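Local coordinates for protein possible galactose mutarotase (Streptomyces platensis subsp. rosaceus, PDB 4RNL) that is of unknown function but probably interconverts the alpha and beta anomers of galactose or a related aldose, as aldose 1-epimerases do, at residues 14-19 and 65-70. Numbering follows the deposited sequence.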
loop_
_atom_site.group_PDB
_atom_site.type_symbol
_atom_site.label_atom_id
_atom_site.label_comp_id
_atom_site.label_asym_id
_atom_site.label_seq_id
_atom_site.Cartn_x
_atom_site.Cartn_y
_atom_site.Cartn_z
ATOM N N GLY A 14 12.412 -17.016 8.025
ATOM C CA GLY A 14 13.149 -17.799 7.044
ATOM C C GLY A 14 14.310 -17.014 6.465
ATOM O O GLY A 14 14.676 -15.970 6.997
ATOM N N THR A 15 14.889 -17.507 5.375
ATOM C CA THR A 15 15.974 -16.790 4.707
ATOM C C THR A 15 15.672 -16.623 3.225
ATOM O O THR A 15 15.115 -17.522 2.592
ATOM C CB THR A 15 17.308 -17.550 4.818
ATOM O OG1 THR A 15 17.164 -18.839 4.210
ATOM C CG2 THR A 15 17.710 -17.732 6.267
ATOM N N LEU A 16 16.054 -15.481 2.671
ATOM C CA LEU A 16 15.986 -15.278 1.229
ATOM C C LEU A 16 17.005 -16.181 0.556
ATOM O O LEU A 16 17.851 -16.780 1.226
ATOM C CB LEU A 16 16.243 -13.807 0.867
ATOM C CG LEU A 16 15.223 -12.804 1.413
ATOM C CD1 LEU A 16 15.598 -11.382 1.028
ATOM C CD2 LEU A 16 13.818 -13.148 0.931
ATOM N N ASP A 17 16.920 -16.292 -0.764
ATOM C CA ASP A 17 17.848 -17.133 -1.506
ATOM C C ASP A 17 19.304 -16.766 -1.217
ATOM O O ASP A 17 20.145 -17.653 -1.078
ATOM C CB ASP A 17 17.554 -17.088 -3.011
ATOM C CG ASP A 17 16.282 -17.840 -3.381
ATOM O OD1 ASP A 17 15.812 -18.658 -2.555
ATOM O OD2 ASP A 17 15.761 -17.618 -4.499
ATOM N N ASP A 18 19.596 -15.472 -1.076
ATOM C CA ASP A 18 20.976 -15.042 -0.811
ATOM C C ASP A 18 21.415 -15.249 0.638
ATOM O O ASP A 18 22.550 -14.933 1.005
ATOM C CB ASP A 18 21.220 -13.588 -1.254
ATOM C CG ASP A 18 20.524 -12.562 -0.370
ATOM O OD1 ASP A 18 19.880 -12.931 0.636
ATOM O OD2 ASP A 18 20.640 -11.354 -0.680
ATOM N N GLY A 19 20.506 -15.753 1.465
ATOM C CA GLY A 19 20.853 -16.107 2.828
ATOM C C GLY A 19 20.450 -15.055 3.838
ATOM O O GLY A 19 20.628 -15.244 5.038
ATOM N N ALA A 65 1.609 -18.034 2.899
ATOM C CA ALA A 65 1.951 -18.642 4.178
ATOM C C ALA A 65 3.455 -18.621 4.414
ATOM O O ALA A 65 3.907 -18.648 5.561
ATOM C CB ALA A 65 1.425 -20.074 4.238
ATOM N N ASP A 66 4.226 -18.561 3.329
ATOM C CA ASP A 66 5.667 -18.788 3.412
ATOM C C ASP A 66 6.497 -17.710 2.720
ATOM O O ASP A 66 6.050 -17.091 1.758
ATOM C CB ASP A 66 6.007 -20.143 2.795
ATOM C CG ASP A 66 5.715 -20.190 1.308
ATOM O OD1 ASP A 66 4.573 -19.862 0.912
ATOM O OD2 ASP A 66 6.635 -20.545 0.535
ATOM N N LEU A 67 7.724 -17.517 3.195
ATOM C CA LEU A 67 8.617 -16.507 2.639
ATOM C C LEU A 67 8.970 -16.778 1.175
ATOM O O LEU A 67 9.002 -15.857 0.363
ATOM C CB LEU A 67 9.897 -16.412 3.476
ATOM C CG LEU A 67 10.942 -15.410 2.980
ATOM C CD1 LEU A 67 10.357 -14.004 2.989
ATOM C CD2 LEU A 67 12.210 -15.482 3.834
ATOM N N ALA A 68 9.223 -18.043 0.851
ATOM C CA ALA A 68 9.633 -18.439 -0.499
ATOM C C ALA A 68 8.659 -17.960 -1.572
ATOM O O ALA A 68 9.072 -17.561 -2.662
ATOM C CB ALA A 68 9.811 -19.948 -0.582
ATOM N N SER A 69 7.368 -17.989 -1.250
ATOM C CA SER A 69 6.334 -17.544 -2.182
ATOM C C SER A 69 6.454 -16.042 -2.454
ATOM O O SER A 69 6.308 -15.600 -3.594
ATOM C CB SER A 69 4.937 -17.888 -1.645
ATOM O OG SER A 69 4.666 -19.286 -1.725
ATOM N N TYR A 70 6.712 -15.259 -1.409
ATOM C CA TYR A 70 6.912 -13.818 -1.571
ATOM C C TYR A 70 8.160 -13.517 -2.390
ATOM O O TYR A 70 8.171 -12.599 -3.218
ATOM C CB TYR A 70 7.028 -13.112 -0.218
ATOM C CG TYR A 70 5.722 -12.908 0.500
ATOM C CD1 TYR A 70 4.864 -11.874 0.142
ATOM C CD2 TYR A 70 5.350 -13.739 1.545
ATOM C CE1 TYR A 70 3.658 -11.687 0.810
ATOM C CE2 TYR A 70 4.157 -13.561 2.218
ATOM C CZ TYR A 70 3.313 -12.537 1.846
ATOM O OH TYR A 70 2.117 -12.358 2.520
#
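L67, in the first turn of helix 67-72, reaches across to the end of strand 7-15 and makes every apolar contact between the two segments. Its CD2 methyl lies against the backbone, 3.7 Å from both G14 C and T15 N. The branch gets there because CG stands anti to the backbone N (chi1 179°), which sends CG and its methyls out from the helix to the strand backbone. Side chain meets side chain at L16, whose CD2 sits 4.1 Å from L67 CD2 and equally far from L67 CD1, the two leucines crossing at about a right angle. G14 leaves room for this approach: a CB on G14 would come tight against L67 CD2, and the phi/psi of G14 would also press it on the preceding carbonyl oxygen. V22 of the neighbouring strand 21-28 touches both leucines, and Y41 and V123 also pack on L16.

The contact itself is apolar, and polar bonds serve each side separately. D66 is the N-cap of the helix: its OD1 takes the hydroxyl of S69 (OG to OD1 2.7 Å) on the syn side, 17° out of the carboxylate plane, while OD2 accepts a weak bond from S69 N. On the strand side G14 pairs with V22 through the backbone, and a type I turn, L16 to G19, closes with G19 N to L16 O at 2.9 Å and leads the chain into strand 21-28.

With L67 cut back to an alanine, L16 CD2 and the G14-T15 backbone would probably lose the two methyls that cover them. The joint thus rests on the dispersion contact of L67 with L16 CD2 and the G14-T15 backbone, with V22 against both leucines; the first turn, capped by D66, sets L67 beside outer strand 7-15 of the five-stranded antiparallel sheet.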